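Local coordinates for B-cell lymphoma 3 protein (Homo sapiens, PDB 1K1A) that regulates transcription of NF-kappa-B target genes, inhibiting nuclear entry of the p50 subunit when cytoplasmic and acting as a transcriptional activator when nuclear, at residues R27-F32 against V62-T67; S71-A74 against Q80-A83. One frame throughout, in Å; residues are numbered along the deposited sequence. Where two conformers were deposited one is given.

The chain is the ankyrin repeat domain of the protein, a row of helical repeats. From the N terminus, helix 12-18 leads to helix 22-34, both in the first repeat. Interaction 1 sets helix 22-34 beside helix 59-67 of the second repeat, and so closes a loop of 29 residues that contains helix 49-55. Interaction 2 begins a few residues after helix 59-67. There 71-74 meets 80-83 across five residues, at the start of helix 82-88. The two contacts follow in series and neither nest nor cross. Their centres lie about 16 Å apart. Interaction 1 ties repeat 1 to repeat 2 through side chains. Interaction 2 ties the end of repeat 2 to repeat 3 through backbone and water.

Interaction 1: residues R27-F32 against V62-T67; sequences RLVNLF and VRLLVT
Val29 packs against Leu64 and Leu65 in a small, buried, apolar contact between helices of neighbouring ankyrin repeats. Helix 22-34 belongs to the first repeat and helix 59-67 to the second. The contact buries 94 Å² and rests on methyl groups. On one side a single branch does the touching. Val29 CG2 lies 3.6 Å from Leu64 CD2 and 3.9 Å from Leu65 CD2. The first torsion of Val29 (162°) turns CG1 anti to the backbone N and leaves CG2 beside that N, facing the two leucines. Val29 and Leu64 run past one another in opposite senses, each directed at the other helix. Leu64 was modelled in two conformers, so its share of the contact is less certain. The CA-CB bond of Leu65 runs along the flank of the contact, and only farther out does CD2 reach Val29, at a slant. The helices keep some distance here: Val29 CA and Leu65 CA are 7.8 Å apart. Around this point Leu64 also packs on Leu22, Val25 and His26 of helix 22-34, and Val29 touches Ala68. Val62 carries the packing onward, meeting helix 49-55 within its own repeat and Leu98 on helix 92-101 of the next.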
loop_
_atom_site.group_PDB
_atom_site.type_symbol
_atom_site.label_atom_id
_atom_site.label_comp_id
_atom_site.label_asym_id
_atom_site.label_seq_id
_atom_site.Cartn_x
_atom_site.Cartn_y
_atom_site.Cartn_z
ATOM N N ARG A 27 0.568 12.793 28.890
ATOM C CA ARG A 27 1.411 13.552 29.809
ATOM C C ARG A 27 2.743 13.933 29.158
ATOM O O ARG A 27 3.172 15.096 29.217
ATOM C CB ARG A 27 1.649 12.748 31.089
ATOM C CG ARG A 27 2.882 13.165 31.886
ATOM C CD ARG A 27 2.969 12.511 33.276
ATOM N NE ARG A 27 3.796 11.297 33.342
ATOM C CZ ARG A 27 3.961 10.408 32.359
ATOM N NH1 ARG A 27 4.731 9.346 32.556
ATOM N NH2 ARG A 27 3.367 10.572 31.186
ATOM N N LEU A 28 3.378 12.957 28.520
ATOM C CA LEU A 28 4.658 13.162 27.849
ATOM C C LEU A 28 4.566 14.107 26.642
ATOM O O LEU A 28 5.493 14.880 26.372
ATOM C CB LEU A 28 5.239 11.819 27.412
ATOM C CG LEU A 28 5.837 10.969 28.527
ATOM C CD1 LEU A 28 6.165 9.579 28.009
ATOM C CD2 LEU A 28 7.082 11.638 29.080
ATOM N N VAL A 29 3.467 14.025 25.904
ATOM C CA VAL A 29 3.262 14.925 24.773
ATOM C C VAL A 29 3.181 16.381 25.262
ATOM O O VAL A 29 3.800 17.277 24.679
ATOM C CB VAL A 29 2.024 14.537 23.950
ATOM C CG1 VAL A 29 1.577 15.702 23.062
ATOM C CG2 VAL A 29 2.327 13.281 23.109
ATOM N N ASN A 30 2.450 16.596 26.352
ATOM C CA ASN A 30 2.368 17.917 26.973
ATOM C C ASN A 30 3.742 18.410 27.428
ATOM O O ASN A 30 4.100 19.565 27.208
ATOM C CB ASN A 30 1.385 17.903 28.153
ATOM C CG ASN A 30 -0.057 17.735 27.710
ATOM O OD1 ASN A 30 -0.424 18.109 26.590
ATOM N ND2 ASN A 30 -0.883 17.160 28.579
ATOM N N LEU A 31 4.513 17.522 28.047
ATOM C CA LEU A 31 5.861 17.846 28.510
ATOM C C LEU A 31 6.794 18.221 27.356
ATOM O O LEU A 31 7.571 19.167 27.460
ATOM C CB LEU A 31 6.451 16.666 29.280
ATOM C CG LEU A 31 6.683 16.838 30.780
ATOM C CD1 LEU A 31 5.963 15.751 31.562
ATOM C CD2 LEU A 31 8.192 16.799 31.076
ATOM N N PHE A 32 6.713 17.468 26.263
ATOM C CA PHE A 32 7.549 17.717 25.090
ATOM C C PHE A 32 7.262 19.080 24.482
ATOM O O PHE A 32 8.187 19.825 24.144
ATOM C CB PHE A 32 7.329 16.636 24.023
ATOM C CG PHE A 32 8.209 15.429 24.187
ATOM C CD1 PHE A 32 8.425 14.876 25.438
ATOM C CD2 PHE A 32 8.820 14.847 23.087
ATOM C CE1 PHE A 32 9.234 13.760 25.592
ATOM C CE2 PHE A 32 9.632 13.734 23.234
ATOM C CZ PHE A 32 9.842 13.191 24.487
ATOM N N VAL A 62 -2.390 6.904 17.802
ATOM C CA VAL A 62 -2.109 7.479 16.494
ATOM C C VAL A 62 -2.793 8.846 16.380
ATOM O O VAL A 62 -2.180 9.832 15.972
ATOM C CB VAL A 62 -2.622 6.570 15.363
ATOM C CG1 VAL A 62 -2.592 7.311 14.018
ATOM C CG2 VAL A 62 -1.810 5.263 15.291
ATOM N N ARG A 63 -4.069 8.892 16.744
ATOM C CA ARG A 63 -4.859 10.123 16.697
ATOM C C ARG A 63 -4.275 11.242 17.565
ATOM O O ARG A 63 -4.195 12.397 17.140
ATOM C CB ARG A 63 -6.301 9.847 17.155
ATOM C CG ARG A 63 -7.166 9.067 16.153
ATOM C CD ARG A 63 -8.661 9.013 16.518
ATOM N NE ARG A 63 -9.398 8.079 15.657
ATOM C CZ ARG A 63 -10.000 8.424 14.523
ATOM N NH1 ARG A 63 -9.956 9.681 14.108
ATOM N NH2 ARG A 63 -10.642 7.512 13.797
ATOM N N LEU A 64 -3.907 10.900 18.794
ATOM C CA LEU A 64 -3.327 11.868 19.727
ATOM C C LEU A 64 -2.036 12.451 19.163
ATOM O O LEU A 64 -1.852 13.669 19.139
ATOM C CB LEU A 64 -3.048 11.214 21.087
ATOM C CG LEU A 64 -2.407 12.078 22.186
ATOM C CD1 LEU A 64 -2.422 11.345 23.520
ATOM C CD2 LEU A 64 -0.984 12.490 21.822
ATOM N N LEU A 65 -1.151 11.572 18.709
ATOM C CA LEU A 65 0.149 11.989 18.203
ATOM C C LEU A 65 0.039 12.849 16.951
ATOM O O LEU A 65 0.700 13.877 16.842
ATOM C CB LEU A 65 1.054 10.774 17.935
ATOM C CG LEU A 65 1.581 10.023 19.169
ATOM C CD1 LEU A 65 2.378 8.802 18.734
ATOM C CD2 LEU A 65 2.436 10.926 20.042
ATOM N N VAL A 66 -0.794 12.427 16.007
ATOM C CA VAL A 66 -0.952 13.187 14.767
ATOM C C VAL A 66 -1.570 14.563 15.033
ATOM O O VAL A 66 -1.075 15.580 14.543
ATOM C CB VAL A 66 -1.759 12.409 13.734
ATOM C CG1 VAL A 66 -1.996 13.271 12.477
ATOM C CG2 VAL A 66 -0.996 11.124 13.365
ATOM N N THR A 67 -2.612 14.602 15.859
ATOM C CA THR A 67 -3.253 15.866 16.179
ATOM C C THR A 67 -2.283 16.804 16.925
ATOM O O THR A 67 -2.371 18.033 16.803
ATOM C CB THR A 67 -4.573 15.641 16.969
ATOM O OG1 THR A 67 -4.312 14.860 18.137
ATOM C CG2 THR A 67 -5.527 14.756 16.183
#

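Interaction 2: residues S71-A74 against Q80-A83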
loop_
_atom_site.group_PDB
_atom_site.type_symbol
_atom_site.label_atom_id
_atom_site.label_comp_id
_atom_site.label_asym_id
_atom_site.label_seq_id
_atom_site.Cartn_x
_atom_site.Cartn_y
_atom_site.Cartn_z
ATOM N N SER A 71 4.479 14.021 12.428
ATOM C CA SER A 71 4.335 13.953 10.974
ATOM C C SER A 71 4.055 12.554 10.440
ATOM O O SER A 71 4.794 11.615 10.712
ATOM C CB SER A 71 5.587 14.512 10.286
ATOM O OG SER A 71 5.505 14.353 8.872
ATOM N N PRO A 72 2.989 12.432 9.657
ATOM C CA PRO A 72 2.660 11.175 8.986
ATOM C C PRO A 72 3.676 10.842 7.889
ATOM O O PRO A 72 3.688 9.714 7.413
ATOM C CB PRO A 72 1.291 11.465 8.353
ATOM C CG PRO A 72 0.787 12.663 9.059
ATOM C CD PRO A 72 2.001 13.488 9.372
ATOM N N MET A 73 4.515 11.803 7.500
ATOM C CA MET A 73 5.504 11.551 6.448
ATOM C C MET A 73 6.921 11.196 6.945
ATOM O O MET A 73 7.804 10.937 6.133
ATOM C CB MET A 73 5.575 12.723 5.456
ATOM C CG MET A 73 4.265 13.013 4.719
ATOM S SD MET A 73 3.726 11.653 3.664
ATOM C CE MET A 73 4.986 11.716 2.369
ATOM N N ALA A 74 7.150 11.205 8.260
ATOM C CA ALA A 74 8.465 10.814 8.784
ATOM C C ALA A 74 8.765 9.391 8.325
ATOM O O ALA A 74 7.897 8.514 8.393
ATOM C CB ALA A 74 8.499 10.898 10.306
ATOM N N GLN A 80 9.489 3.688 5.154
ATOM C CA GLN A 80 8.028 3.566 5.314
ATOM C C GLN A 80 7.447 4.774 6.019
ATOM O O GLN A 80 7.993 5.225 7.022
ATOM C CB GLN A 80 7.667 2.319 6.138
ATOM C CG GLN A 80 8.192 0.995 5.580
ATOM C CD GLN A 80 7.277 0.389 4.533
ATOM O OE1 GLN A 80 6.611 -0.618 4.788
ATOM N NE2 GLN A 80 7.236 0.997 3.361
ATOM N N THR A 81 6.339 5.300 5.494
ATOM C CA THR A 81 5.575 6.327 6.201
ATOM C C THR A 81 4.605 5.608 7.123
ATOM O O THR A 81 4.506 4.387 7.089
ATOM C CB THR A 81 4.759 7.220 5.230
ATOM O OG1 THR A 81 3.815 6.411 4.499
ATOM C CG2 THR A 81 5.665 7.840 4.131
ATOM N N ALA A 82 3.893 6.366 7.948
ATOM C CA ALA A 82 2.873 5.793 8.820
ATOM C C ALA A 82 1.859 4.975 8.008
ATOM O O ALA A 82 1.438 3.890 8.425
ATOM C CB ALA A 82 2.179 6.892 9.577
ATOM N N ALA A 83 1.474 5.500 6.850
ATOM C CA ALA A 83 0.510 4.830 5.984
ATOM C C ALA A 83 1.016 3.479 5.487
ATOM O O ALA A 83 0.257 2.506 5.459
ATOM C CB ALA A 83 0.118 5.725 4.809
HETATM O O HOH W 1 5.366 8.539 9.747
HETATM O O HOH W 2 1.655 8.410 6.220
#
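Thr81 has a chi1 of 61°, which turns OG1 into the angle between the backbone N and the carbonyl carbon, with CG2 on the far side from that carbon. Its CB rests on Pro72 O at 3.5 Å, while CG2 approaches the sulfur of Met73, with Met73 SD 4.3 Å away. Met73 bends at its first two torsions, and this curls the sulfur round toward that methyl. The placing of OG1 suits a helix cap. Thr81 is the N-cap of helix 82-88, and OG1 takes a weak bond from His84 N. Residues 81-84, Thr-Ala-Ala-His, stand where ankyrin repeats commonly carry Thr-Pro-Leu-His, at the opening of a repeat's first helix. Here they open the first helix of the third repeat. The last residues of the second repeat lie against it as a type I beta turn from Ser71 to Ala74. Ser71 OG accepts from Met73 N at 3.1 Å, an ST turn inside the beta turn. Asp40, in the loop between the first and second repeats, accepts from Ser71 N. Across the contact the chief acceptor is Pro72 O. Ala82 N reaches it by a weak bond of 3.4 Å at 157°. Water 2 donates to Pro72 O at 2.7 Å and accepts from Ala83 N at 3.0 Å. The two N-H groups at the head of the helix are thus both tied to one carbonyl, one directly and one through water. Ala82 CB packs near this oxygen as well. Water 1 also accepts from Ala82 N, weakly. It lies 2.9 Å from Ala74 O, and Ser71 O is within its reach too, but it has more acceptors nearby than protons. The Pro72 side chain packs on Leu107, and Met73 and Thr81 both touch Ala111.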